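Local coordinates for probable intron-encoded endonuclease 1 (Wickerhamomyces canadensis, PDB 6X1J), which cleaves DNA as a LAGLIDADG homing endonuclease, driving the homing of an intron in the mitochondrial 21S rRNA gene, at residues A[173-178]-A[190-195]; A[39-44]-A[117-122]; A[34-39]-A[79-84]; A[10-15]-A[20-25]. All coordinates share one frame; numbering follows the deposited sequence. Where two conformers were deposited one is given.

Contact 1 (A[173-178]-A[190-195]); sequences EEVEIL and CSIKFN. With nucleotides of chain C; nucleotides of chain B.
The flat amide of Asn195 meets two flat bases through its two polar atoms, while at the other end of this contact Ile192 meets Val175 and Glu176 through carbon atoms alone. Asn195 OD1 takes a nearly straight hydrogen bond from N4 of DC17 of chain C, at 2.9 Å and 176°. The other amide atom, Asn195 ND2, donates to O6 of DG9 of chain B over 2.8 Å, along a more bent path of 145°. With CG anti to the backbone N (chi1 174°), the amide leaves strand 191-195 on the DNA side. Gln168 NE2 gives OD1 a second donor, which helps fix the rotation of the amide.

Against 173-178, the touching atom of the strand is Ile192 CD1. It lies 4.2 Å from Val175 CG1, and the two side chains cross obliquely. The same methyl touches the aliphatic CG of Glu176, whose chain runs on extended beyond that carbon. The backbones stay apart, with the CA atoms of Glu176 and Ile192 separated by 7.1 Å, and the buried surface is a modest 112 Å². Val175 also packs on Pro199 and Ile201 of the adjoining strand 198-203, so the helix backs the four-stranded antiparallel sheet, as in the LAGLIDADG fold, where such sheets lie on the DNA.

The strand thus divides its chemistry: only carbon-to-carbon packing joins these two segments, whereas an amide able both to donate and to accept matches an amino group and a carbonyl, consistent with direct reading of the target bases.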
# COMPACT_ATOMS: atom_id res chain seq x y z
N GLU A 173 -19.36 -2.31 6.62
CA GLU A 173 -19.32 -1.88 8.04
C GLU A 173 -17.89 -1.44 8.38
O GLU A 173 -17.74 -0.47 9.15
CB GLU A 173 -19.87 -3.01 8.91
CG GLU A 173 -21.36 -3.27 8.67
CD GLU A 173 -21.77 -3.89 7.34
OE1 GLU A 173 -20.88 -4.43 6.62
OE2 GLU A 173 -22.97 -3.84 7.02
N GLU A 174 -16.90 -2.10 7.76
CA GLU A 174 -15.45 -1.73 7.79
C GLU A 174 -15.23 -0.35 7.14
O GLU A 174 -14.64 0.55 7.79
CB GLU A 174 -14.66 -2.84 7.11
CG GLU A 174 -14.51 -4.10 7.95
CD GLU A 174 -13.61 -5.16 7.34
OE1 GLU A 174 -13.75 -5.41 6.13
OE2 GLU A 174 -12.75 -5.67 8.07
N VAL A 175 -15.75 -0.12 5.94
CA VAL A 175 -15.60 1.20 5.28
C VAL A 175 -16.30 2.27 6.12
O VAL A 175 -15.69 3.38 6.31
CB VAL A 175 -16.07 1.17 3.80
CG1 VAL A 175 -15.91 2.51 3.13
CG2 VAL A 175 -15.31 0.12 3.01
N GLU A 176 -17.49 1.97 6.69
CA GLU A 176 -18.21 2.96 7.55
C GLU A 176 -17.33 3.33 8.75
O GLU A 176 -17.29 4.52 9.08
CB GLU A 176 -19.57 2.45 8.04
CG GLU A 176 -20.66 2.42 6.99
CD GLU A 176 -21.77 1.42 7.28
OE1 GLU A 176 -21.75 0.80 8.35
OE2 GLU A 176 -22.66 1.25 6.43
N ILE A 177 -16.61 2.38 9.34
CA ILE A 177 -15.61 2.70 10.41
C ILE A 177 -14.55 3.67 9.87
O ILE A 177 -14.32 4.74 10.53
CB ILE A 177 -14.99 1.45 11.05
CG1 ILE A 177 -16.01 0.71 11.93
CG2 ILE A 177 -13.76 1.83 11.86
CD1 ILE A 177 -15.83 -0.78 11.96
N LEU A 178 -13.93 3.34 8.73
CA LEU A 178 -12.83 4.18 8.14
C LEU A 178 -13.35 5.61 7.97
O LEU A 178 -12.67 6.59 8.47
CB LEU A 178 -12.38 3.60 6.80
CG LEU A 178 -11.55 2.32 6.88
CD1 LEU A 178 -11.44 1.64 5.52
CD2 LEU A 178 -10.16 2.60 7.45
N CYS A 190 -15.58 12.81 4.05
CA CYS A 190 -15.78 11.56 3.28
C CYS A 190 -17.20 11.05 3.49
O CYS A 190 -17.69 11.18 4.60
CB CYS A 190 -14.90 10.42 3.77
SG CYS A 190 -13.17 10.87 3.67
N SER A 191 -17.76 10.37 2.51
CA SER A 191 -19.05 9.66 2.63
C SER A 191 -18.92 8.40 1.80
O SER A 191 -17.96 8.34 0.99
CB SER A 191 -20.18 10.52 2.18
OG SER A 191 -20.04 10.83 0.79
N ILE A 192 -19.77 7.42 2.06
CA ILE A 192 -19.75 6.09 1.40
C ILE A 192 -20.46 6.15 0.05
O ILE A 192 -21.34 7.00 -0.15
CB ILE A 192 -20.32 5.00 2.33
CG1 ILE A 192 -19.93 3.61 1.83
CG2 ILE A 192 -21.85 5.12 2.54
CD1 ILE A 192 -20.09 2.51 2.85
N LYS A 193 -20.04 5.28 -0.87
CA LYS A 193 -20.67 5.03 -2.18
C LYS A 193 -20.41 3.57 -2.55
O LYS A 193 -19.68 2.88 -1.80
CB LYS A 193 -20.09 5.89 -3.31
CG LYS A 193 -20.03 7.38 -3.06
CD LYS A 193 -21.23 8.10 -3.56
CE LYS A 193 -20.96 9.57 -3.72
NZ LYS A 193 -22.19 10.31 -3.43
N PHE A 194 -20.95 3.14 -3.68
CA PHE A 194 -20.94 1.74 -4.12
C PHE A 194 -20.45 1.70 -5.56
O PHE A 194 -20.79 2.58 -6.36
CB PHE A 194 -22.32 1.13 -3.85
CG PHE A 194 -22.57 1.11 -2.37
CD1 PHE A 194 -22.14 0.05 -1.58
CD2 PHE A 194 -23.07 2.23 -1.74
CE1 PHE A 194 -22.30 0.07 -0.21
CE2 PHE A 194 -23.25 2.24 -0.36
CZ PHE A 194 -22.85 1.16 0.40
N ASN A 195 -19.60 0.73 -5.83
CA ASN A 195 -19.10 0.45 -7.18
C ASN A 195 -19.21 -1.07 -7.35
O ASN A 195 -18.65 -1.81 -6.51
CB ASN A 195 -17.74 1.14 -7.37
CG ASN A 195 -17.11 0.76 -8.69
OD1 ASN A 195 -16.06 0.11 -8.74
ND2 ASN A 195 -17.85 1.03 -9.76
P DC C 17 -7.17 -0.51 -6.93
OP1 DC C 17 -5.99 -1.40 -6.83
OP2 DC C 17 -7.92 -0.19 -5.69
O5' DC C 17 -6.69 0.82 -7.68
C5' DC C 17 -7.51 1.98 -8.01
C4' DC C 17 -7.52 2.18 -9.51
O4' DC C 17 -8.49 1.31 -10.16
C3' DC C 17 -7.78 3.59 -10.06
O3' DC C 17 -6.74 3.87 -11.04
C2' DC C 17 -9.18 3.48 -10.63
C1' DC C 17 -9.28 2.04 -11.08
N1 DC C 17 -10.66 1.46 -11.08
C2 DC C 17 -11.10 0.67 -12.15
O2 DC C 17 -10.34 0.48 -13.12
N3 DC C 17 -12.34 0.13 -12.11
C4 DC C 17 -13.11 0.32 -11.04
N4 DC C 17 -14.33 -0.21 -11.05
C5 DC C 17 -12.68 1.10 -9.93
C6 DC C 17 -11.45 1.63 -9.98
P DG B 9 -24.54 -2.62 -16.42
OP1 DG B 9 -25.37 -3.12 -17.53
OP2 DG B 9 -24.70 -3.17 -15.05
O5' DG B 9 -23.03 -2.78 -16.89
C5' DG B 9 -22.64 -2.18 -18.13
C4' DG B 9 -21.14 -2.21 -18.27
O4' DG B 9 -20.54 -1.28 -17.34
C3' DG B 9 -20.49 -3.57 -18.01
O3' DG B 9 -19.57 -3.79 -19.07
C2' DG B 9 -19.84 -3.37 -16.66
C1' DG B 9 -19.45 -1.93 -16.76
N9 DG B 9 -19.11 -1.25 -15.52
C8 DG B 9 -19.76 -1.30 -14.31
N7 DG B 9 -19.17 -0.59 -13.39
C5 DG B 9 -18.06 -0.05 -14.02
C6 DG B 9 -17.02 0.78 -13.52
O6 DG B 9 -16.88 1.24 -12.38
N1 DG B 9 -16.09 1.08 -14.51
C2 DG B 9 -16.13 0.63 -15.80
N2 DG B 9 -15.13 1.04 -16.60
N3 DG B 9 -17.09 -0.16 -16.28
C4 DG B 9 -18.02 -0.44 -15.34

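Contact 2 (A[39-44]-A[117-122]); sequences TLIGNI and YYFMEN
Phe119, at the end of helix 113-119, turns its ring onto Ile44 of helix 34-45. The methyl CG2 of Ile44 stands over one face, 3.6 Å from the ring centroid and 21° off the ring normal, which meets the geometry of a CH-pi contact. It is displaced toward the rim, so its shortest approach, 3.4 Å, is to Phe119 CG. The other arm of Ile44 stays on the same side of the ring, CD1 lying beyond the rim and 3.7 Å from Phe119 CD2. This grip depends on the Ile44 torsion (chi1 -63°), which sets CG2 anti to the backbone N and sends CG1 out on the other branch. At the far end of the ring, Phe119 CZ reaches Ile41 one turn back, 4.4 Å from its CG2.

The sequence LIGNILGD, a form of the LAGLIDADG motif, runs from helix 34-45 into Gly46 and Asp47, which each belong to a potassium site seen in the crystal. Phe119 therefore packs against a helix that leads into the metal centre, with the side chain of Ile44 about 8 Å from a potassium ion. Putting an alanine in place of Phe119 would probably open a gap beneath Ile44 CG2 and CD1 and leave that side chain freer to turn.

Met120, the first residue to leave helical geometry, adds a smaller touch. Its chain bends at chi2 (-67°) and again at chi3, curling the terminal CE back to 4.0 Å from Ile44 CG2. Ile50 of strand 49-51 packs on both Ile44 and Met120, while Leu115, from the same helix as Phe119, also meets Ile41 and Ile44.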
# COMPACT_ATOMS: atom_id res chain seq x y z
N THR A 39 4.33 3.92 6.06
CA THR A 39 4.24 3.57 4.62
C THR A 39 3.41 2.28 4.49
O THR A 39 2.49 2.20 3.65
CB THR A 39 5.64 3.42 4.00
OG1 THR A 39 6.35 4.66 4.11
CG2 THR A 39 5.52 3.01 2.56
N LEU A 40 3.77 1.28 5.26
CA LEU A 40 3.31 -0.11 5.05
C LEU A 40 1.82 -0.17 5.44
O LEU A 40 1.05 -0.95 4.85
CB LEU A 40 4.14 -1.06 5.91
CG LEU A 40 3.67 -2.52 5.91
CD1 LEU A 40 3.46 -3.04 4.51
CD2 LEU A 40 4.64 -3.43 6.64
N ILE A 41 1.41 0.65 6.39
CA ILE A 41 -0.04 0.68 6.77
C ILE A 41 -0.83 1.13 5.53
O ILE A 41 -1.89 0.52 5.23
CB ILE A 41 -0.28 1.57 8.00
CG1 ILE A 41 0.21 0.85 9.26
CG2 ILE A 41 -1.73 2.03 8.10
CD1 ILE A 41 0.66 1.81 10.33
N GLY A 42 -0.35 2.15 4.84
CA GLY A 42 -0.98 2.59 3.58
C GLY A 42 -0.99 1.48 2.54
O GLY A 42 -2.05 1.28 1.90
N ASN A 43 0.14 0.78 2.36
CA ASN A 43 0.30 -0.18 1.24
C ASN A 43 -0.63 -1.38 1.47
O ASN A 43 -1.05 -2.00 0.47
CB ASN A 43 1.76 -0.57 1.07
CG ASN A 43 2.58 0.49 0.35
OD1 ASN A 43 3.67 0.81 0.81
ND2 ASN A 43 2.06 1.04 -0.75
N ILE A 44 -0.91 -1.74 2.73
CA ILE A 44 -1.73 -2.95 3.08
C ILE A 44 -3.18 -2.64 2.75
O ILE A 44 -3.89 -3.49 2.16
CB ILE A 44 -1.54 -3.34 4.56
CG1 ILE A 44 -0.09 -3.74 4.81
CG2 ILE A 44 -2.53 -4.43 4.95
CD1 ILE A 44 0.30 -3.89 6.28
N TYR A 117 -0.38 -9.51 11.75
CA TYR A 117 -1.43 -10.05 12.66
C TYR A 117 -2.52 -9.00 12.84
O TYR A 117 -3.68 -9.38 12.96
CB TYR A 117 -0.85 -10.58 13.98
CG TYR A 117 -0.18 -11.94 13.84
CD1 TYR A 117 -0.90 -13.06 13.43
CD2 TYR A 117 1.17 -12.11 14.11
CE1 TYR A 117 -0.30 -14.30 13.29
CE2 TYR A 117 1.79 -13.34 13.98
CZ TYR A 117 1.06 -14.44 13.56
OH TYR A 117 1.68 -15.66 13.46
N TYR A 118 -2.16 -7.72 12.74
CA TYR A 118 -3.10 -6.60 12.94
C TYR A 118 -4.12 -6.55 11.80
O TYR A 118 -5.33 -6.28 12.09
CB TYR A 118 -2.31 -5.30 13.11
CG TYR A 118 -3.18 -4.16 13.53
CD1 TYR A 118 -3.54 -3.99 14.86
CD2 TYR A 118 -3.68 -3.27 12.61
CE1 TYR A 118 -4.39 -2.97 15.25
CE2 TYR A 118 -4.52 -2.23 12.98
CZ TYR A 118 -4.88 -2.09 14.31
OH TYR A 118 -5.70 -1.07 14.68
N PHE A 119 -3.69 -6.83 10.56
CA PHE A 119 -4.50 -6.70 9.32
C PHE A 119 -5.11 -8.03 8.88
O PHE A 119 -6.20 -8.01 8.28
CB PHE A 119 -3.65 -6.17 8.16
CG PHE A 119 -3.64 -4.67 8.14
CD1 PHE A 119 -4.73 -3.98 7.65
CD2 PHE A 119 -2.58 -3.96 8.68
CE1 PHE A 119 -4.75 -2.60 7.70
CE2 PHE A 119 -2.61 -2.58 8.72
CZ PHE A 119 -3.69 -1.90 8.21
N MET A 120 -4.40 -9.13 9.07
CA MET A 120 -4.87 -10.41 8.46
C MET A 120 -5.52 -11.30 9.52
O MET A 120 -4.92 -11.52 10.58
CB MET A 120 -3.72 -11.17 7.79
CG MET A 120 -2.98 -10.35 6.76
SD MET A 120 -4.03 -9.98 5.29
CE MET A 120 -3.71 -8.22 5.32
N GLU A 121 -6.66 -11.87 9.19
CA GLU A 121 -7.49 -12.72 10.07
C GLU A 121 -8.23 -13.68 9.16
O GLU A 121 -9.09 -13.21 8.41
CB GLU A 121 -8.44 -11.81 10.85
CG GLU A 121 -9.21 -12.48 11.97
CD GLU A 121 -10.14 -11.53 12.70
OE1 GLU A 121 -9.75 -11.05 13.81
OE2 GLU A 121 -11.23 -11.24 12.13
N ASN A 122 -7.85 -14.96 9.17
CA ASN A 122 -8.47 -16.00 8.30
C ASN A 122 -8.08 -15.73 6.84
O ASN A 122 -8.89 -16.04 5.94
CB ASN A 122 -9.98 -16.00 8.51
CG ASN A 122 -10.56 -17.39 8.73
OD1 ASN A 122 -9.99 -18.39 8.31
ND2 ASN A 122 -11.71 -17.43 9.37

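Contact 3 (A[34-39]-A[79-84]); sequences KIQEET and DEYVIS. With nucleotides of chain C.
Gln36 of helix 34-45 and the short 3-10 segment 79-81 approach with their backbones well apart, the nearest CA atoms, those of Gln36 and Asp79, lying 10.1 Å from each other, and side chains bridge the interval. Gln36 reaches out extended beyond CG, while Glu80 bends at chi2 (83°) to come from the opposite direction. Gln36 NE2 donates to Glu80 OE1 across 2.8 Å with an almost linear N-H...O angle of 174°. The oxygen lies in the amide plane of Gln36, but the donor meets it on the syn side, 24° out of the carboxylate plane.

A water completes the arrangement. It donates to Gln36 OE1 and to Glu80 OE1, each at 2.7 Å, and accepts from Tyr81 OH at 2.9 Å. Gln36 NE2 also stands at the edge of the Tyr81 ring, near its plane, 4.2 Å from CE2. Beyond the two segments, NE2 donates to Val77 O and OE1 accepts from Ser33 N. A leucine in place of Gln36 would probably leave Glu80 OE1 without its amide donor and deprive the water of one acceptor.

With two donors on Glu80 OE1 and two partners on each end of the Gln36 amide, the buried amide is fixed in its flip, and the carboxylate probably stays charged, tying the start of helix 34-45 to the loop that follows helix 68-77.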
# COMPACT_ATOMS: atom_id res chain seq x y z
N LYS A 34 9.63 3.94 11.97
CA LYS A 34 8.42 4.78 11.91
C LYS A 34 8.01 4.94 10.44
O LYS A 34 6.81 4.67 10.13
CB LYS A 34 8.67 6.13 12.60
CG LYS A 34 7.41 6.96 12.88
CD LYS A 34 7.68 8.27 13.64
CE LYS A 34 6.44 8.99 14.12
NZ LYS A 34 5.71 9.72 13.05
N ILE A 35 8.96 5.34 9.56
CA ILE A 35 8.65 5.60 8.12
C ILE A 35 8.11 4.33 7.47
O ILE A 35 7.07 4.39 6.77
CB ILE A 35 9.86 6.14 7.37
CG1 ILE A 35 10.16 7.58 7.80
CG2 ILE A 35 9.62 6.02 5.87
CD1 ILE A 35 11.37 8.20 7.13
N GLN A 36 8.79 3.22 7.69
CA GLN A 36 8.40 1.95 7.04
C GLN A 36 7.03 1.53 7.55
O GLN A 36 6.23 1.01 6.74
CB GLN A 36 9.45 0.89 7.36
CG GLN A 36 10.73 1.13 6.58
CD GLN A 36 11.93 0.37 7.10
OE1 GLN A 36 12.01 -0.05 8.25
NE2 GLN A 36 12.86 0.15 6.18
N GLU A 37 6.78 1.75 8.83
CA GLU A 37 5.55 1.22 9.47
C GLU A 37 4.39 1.98 8.82
O GLU A 37 3.45 1.30 8.40
CB GLU A 37 5.60 1.39 10.99
CG GLU A 37 4.39 0.81 11.70
CD GLU A 37 4.19 1.34 13.11
OE1 GLU A 37 5.19 1.46 13.84
OE2 GLU A 37 3.02 1.65 13.49
N GLU A 38 4.50 3.31 8.78
CA GLU A 38 3.42 4.23 8.31
C GLU A 38 3.24 4.05 6.81
O GLU A 38 2.10 3.98 6.37
CB GLU A 38 3.68 5.69 8.70
CG GLU A 38 3.68 5.89 10.21
CD GLU A 38 4.05 7.29 10.69
OE1 GLU A 38 3.99 8.25 9.89
OE2 GLU A 38 4.37 7.42 11.88
N THR A 39 4.33 3.92 6.06
CA THR A 39 4.24 3.57 4.62
C THR A 39 3.41 2.28 4.49
O THR A 39 2.49 2.20 3.65
CB THR A 39 5.64 3.42 4.00
OG1 THR A 39 6.35 4.66 4.11
CG2 THR A 39 5.52 3.01 2.56
N ASP A 79 14.36 -1.26 1.70
CA ASP A 79 15.62 -1.71 1.03
C ASP A 79 16.23 -2.96 1.71
O ASP A 79 16.36 -4.04 1.03
CB ASP A 79 16.61 -0.54 0.98
CG ASP A 79 17.71 -0.82 -0.02
OD1 ASP A 79 17.37 -1.34 -1.13
OD2 ASP A 79 18.89 -0.61 0.34
N GLU A 80 16.51 -2.86 3.02
CA GLU A 80 17.09 -3.96 3.86
C GLU A 80 16.44 -5.31 3.55
O GLU A 80 17.13 -6.30 3.71
CB GLU A 80 16.71 -3.88 5.34
CG GLU A 80 17.02 -2.59 6.05
CD GLU A 80 16.03 -1.47 5.88
OE1 GLU A 80 15.29 -1.17 6.83
OE2 GLU A 80 16.05 -0.86 4.83
N TYR A 81 15.13 -5.36 3.36
CA TYR A 81 14.32 -6.60 3.46
C TYR A 81 14.19 -7.25 2.09
O TYR A 81 13.58 -8.35 2.03
CB TYR A 81 12.93 -6.33 4.08
CG TYR A 81 12.97 -5.80 5.49
CD1 TYR A 81 13.09 -6.67 6.57
CD2 TYR A 81 12.92 -4.44 5.76
CE1 TYR A 81 13.14 -6.20 7.87
CE2 TYR A 81 13.01 -3.96 7.05
CZ TYR A 81 13.12 -4.84 8.12
OH TYR A 81 13.21 -4.40 9.40
N VAL A 82 14.70 -6.57 1.05
CA VAL A 82 14.55 -6.92 -0.40
C VAL A 82 15.92 -7.18 -1.03
O VAL A 82 16.69 -6.19 -1.22
CB VAL A 82 13.83 -5.81 -1.20
CG1 VAL A 82 13.57 -6.29 -2.62
CG2 VAL A 82 12.54 -5.36 -0.53
N ILE A 83 16.20 -8.44 -1.36
CA ILE A 83 17.54 -8.93 -1.78
C ILE A 83 17.72 -8.62 -3.28
O ILE A 83 18.76 -8.09 -3.65
CB ILE A 83 17.67 -10.44 -1.46
CG1 ILE A 83 17.88 -10.67 0.03
CG2 ILE A 83 18.74 -11.13 -2.29
CD1 ILE A 83 17.85 -12.13 0.43
N SER A 84 16.71 -8.96 -4.09
CA SER A 84 16.72 -8.92 -5.58
C SER A 84 15.92 -7.72 -6.08
O SER A 84 14.90 -7.34 -5.50
CB SER A 84 16.17 -10.21 -6.19
OG SER A 84 16.94 -11.34 -5.82
P DC C 8 15.29 -13.40 -3.24
OP1 DC C 8 16.48 -12.71 -3.77
OP2 DC C 8 14.11 -12.61 -2.86
O5' DC C 8 14.63 -14.49 -4.19
C5' DC C 8 15.47 -15.13 -5.11
C4' DC C 8 14.65 -16.06 -5.96
O4' DC C 8 13.73 -16.83 -5.17
C3' DC C 8 13.82 -15.38 -7.05
O3' DC C 8 14.05 -15.98 -8.31
C2' DC C 8 12.38 -15.63 -6.63
C1' DC C 8 12.53 -16.95 -5.92
N1 DC C 8 11.44 -17.29 -5.00
C2 DC C 8 10.73 -18.47 -5.21
O2 DC C 8 11.02 -19.19 -6.18
N3 DC C 8 9.72 -18.79 -4.37
C4 DC C 8 9.42 -17.98 -3.36
N4 DC C 8 8.43 -18.35 -2.55
C5 DC C 8 10.14 -16.78 -3.11
C6 DC C 8 11.13 -16.47 -3.95
O HOH W 1 13.98 -1.59 9.17

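Contact 4 (A[10-15]-A[20-25]); sequences KDLLGL and KLIKDY. With nucleotides of chain C.
Leu12, with CG anti to its carbonyl carbon (chi1 -78°), and Tyr25, with CG anti to its backbone N (chi1 174°), are turned so that a leucine methyl comes down on the tyrosine ring. Leu12 CD2 stands over one face, 3.4 Å from Tyr25 CG, and the two side chains cross at about a right angle. The methyl lies near the root of the ring, also touching Tyr25 CB; at the other end Tyr25 OH is hydrogen-bonded to Glu80 O. One turn earlier in the helix, Ile22 CG1 meets Leu12 CG at 4.1 Å, so Leu12 sits against both residues.

The connection is local. A type II beta turn from Leu12 to Leu15, closed by Leu15 N donating to Leu12 O at 3.1 Å, doubles the chain back, with Gly14 supplying the positive phi (98°) that the turn requires. This brings both ends of the turn onto helix 20-26, which begins only a few residues later. The side chain of Leu15 meets Leu21 aslant, CD2 3.9 Å from Leu21 CD1, and Leu15 CB makes a looser approach of 4.5 Å to Ile22 CD1. The segments bury 294 Å², and the side chains that touch do so through carbon.

The helix meets DNA at its beginning and along one flank. Lys20 N, in its first turn, donates to a phosphate, an arrangement in which the helix dipole would probably assist. Lys23 extends beyond CG to place NZ 3.2 Å from OP1 of DT6 of chain C, and the same ammonium donates to Asn18 OD1.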
# COMPACT_ATOMS: atom_id res chain seq x y z
N LYS A 10 24.38 -7.14 -0.66
CA LYS A 10 25.11 -7.44 -1.92
C LYS A 10 25.45 -8.94 -1.98
O LYS A 10 25.18 -9.57 -3.02
CB LYS A 10 26.42 -6.63 -1.96
CG LYS A 10 26.49 -5.48 -2.97
CD LYS A 10 27.39 -5.79 -4.16
CE LYS A 10 26.66 -5.93 -5.49
NZ LYS A 10 26.53 -4.62 -6.18
N ASP A 11 26.01 -9.47 -0.89
CA ASP A 11 26.59 -10.84 -0.77
C ASP A 11 25.47 -11.90 -0.76
O ASP A 11 25.75 -13.05 -1.14
CB ASP A 11 27.48 -10.93 0.48
CG ASP A 11 28.64 -9.93 0.50
OD1 ASP A 11 29.20 -9.65 -0.58
OD2 ASP A 11 28.98 -9.45 1.60
N LEU A 12 24.24 -11.54 -0.37
CA LEU A 12 23.13 -12.53 -0.25
C LEU A 12 22.61 -12.88 -1.65
O LEU A 12 21.93 -13.92 -1.79
CB LEU A 12 22.03 -11.95 0.64
CG LEU A 12 22.29 -12.00 2.14
CD1 LEU A 12 23.69 -11.53 2.51
CD2 LEU A 12 21.25 -11.17 2.88
N LEU A 13 22.92 -12.05 -2.65
CA LEU A 13 22.31 -12.15 -4.01
C LEU A 13 22.65 -13.50 -4.68
O LEU A 13 23.82 -13.69 -5.07
CB LEU A 13 22.80 -10.97 -4.85
CG LEU A 13 22.29 -10.92 -6.29
CD1 LEU A 13 20.77 -11.08 -6.37
CD2 LEU A 13 22.74 -9.63 -6.97
N GLY A 14 21.64 -14.38 -4.82
CA GLY A 14 21.74 -15.68 -5.52
C GLY A 14 21.97 -16.87 -4.58
O GLY A 14 21.88 -18.02 -5.07
N LEU A 15 22.28 -16.64 -3.30
CA LEU A 15 22.44 -17.72 -2.29
C LEU A 15 21.10 -18.45 -2.16
O LEU A 15 20.05 -17.79 -2.30
CB LEU A 15 22.85 -17.15 -0.93
CG LEU A 15 24.35 -16.97 -0.71
CD1 LEU A 15 24.97 -16.14 -1.83
CD2 LEU A 15 24.59 -16.32 0.64
N LYS A 20 22.98 -19.56 5.90
CA LYS A 20 23.30 -18.99 7.23
C LYS A 20 23.51 -17.47 7.13
O LYS A 20 22.99 -16.74 8.02
CB LYS A 20 24.59 -19.64 7.73
CG LYS A 20 24.94 -19.40 9.19
CD LYS A 20 24.50 -20.53 10.12
CE LYS A 20 25.23 -20.53 11.44
NZ LYS A 20 25.44 -19.16 11.98
N LEU A 21 24.30 -17.03 6.15
CA LEU A 21 24.55 -15.59 5.84
C LEU A 21 23.22 -14.80 5.86
O LEU A 21 23.14 -13.76 6.55
CB LEU A 21 25.26 -15.48 4.48
CG LEU A 21 26.75 -15.16 4.53
CD1 LEU A 21 27.43 -15.49 3.20
CD2 LEU A 21 26.98 -13.71 4.90
N ILE A 22 22.18 -15.32 5.20
CA ILE A 22 20.83 -14.67 5.14
C ILE A 22 20.28 -14.56 6.57
O ILE A 22 19.90 -13.43 6.96
CB ILE A 22 19.85 -15.44 4.22
CG1 ILE A 22 20.33 -15.55 2.77
CG2 ILE A 22 18.48 -14.79 4.30
CD1 ILE A 22 19.48 -16.47 1.90
N LYS A 23 20.26 -15.66 7.33
CA LYS A 23 19.71 -15.68 8.71
C LYS A 23 20.54 -14.73 9.58
O LYS A 23 19.93 -14.01 10.41
CB LYS A 23 19.67 -17.08 9.31
CG LYS A 23 19.08 -18.12 8.38
CD LYS A 23 18.65 -19.37 9.08
CE LYS A 23 18.34 -20.42 8.04
NZ LYS A 23 17.34 -21.40 8.52
N ASP A 24 21.86 -14.71 9.40
CA ASP A 24 22.76 -13.81 10.16
C ASP A 24 22.49 -12.35 9.75
O ASP A 24 22.49 -11.49 10.63
CB ASP A 24 24.23 -14.23 10.01
CG ASP A 24 24.59 -15.49 10.80
OD1 ASP A 24 23.85 -15.83 11.76
OD2 ASP A 24 25.62 -16.12 10.46
N TYR A 25 22.29 -12.07 8.45
CA TYR A 25 21.93 -10.72 7.92
C TYR A 25 20.65 -10.18 8.61
O TYR A 25 20.67 -8.99 9.05
CB TYR A 25 21.80 -10.75 6.39
CG TYR A 25 21.29 -9.46 5.78
CD1 TYR A 25 22.12 -8.37 5.59
CD2 TYR A 25 19.95 -9.33 5.41
CE1 TYR A 25 21.65 -7.18 5.04
CE2 TYR A 25 19.47 -8.15 4.86
CZ TYR A 25 20.32 -7.08 4.67
OH TYR A 25 19.84 -5.92 4.12
P DT C 6 13.60 -20.50 7.79
OP1 DT C 6 14.73 -19.64 8.24
OP2 DT C 6 12.25 -20.43 8.43
O5' DT C 6 13.46 -20.21 6.24
C5' DT C 6 14.62 -19.94 5.42
C4' DT C 6 14.17 -19.79 3.99
O4' DT C 6 13.73 -21.05 3.43
C3' DT C 6 13.03 -18.79 3.75
O3' DT C 6 13.37 -17.88 2.71
C2' DT C 6 11.86 -19.67 3.34
C1' DT C 6 12.59 -20.77 2.62
N1 DT C 6 11.89 -22.04 2.35
C2 DT C 6 12.31 -22.72 1.22
O2 DT C 6 13.21 -22.32 0.50
N3 DT C 6 11.63 -23.89 0.98
C4 DT C 6 10.58 -24.42 1.70
O4 DT C 6 10.06 -25.47 1.34
C5 DT C 6 10.20 -23.65 2.87
C7 DT C 6 9.08 -24.14 3.73
C6 DT C 6 10.87 -22.52 3.13

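Contact 4 comes first along the chain, contacts 3 and 2 interleave next, and contact 1 closes the series. Contacts 2 and 3 share Thr39 and helix 34-45, their centres about 14 Å apart, so one helix is held at its start by the loop after helix 68-77 and farther along by helix 113-119. Contact 4, about 17 Å from contact 3 between centres, touches it where Ile83 packs on Leu12 and Leu13. Contact 1 belongs to the second four-stranded sheet, about 44 Å from contact 4 between centres. Contacts 1 and 4, far apart, each carry residues that bond to DNA, while contact 2 lies between them, near the potassium sites.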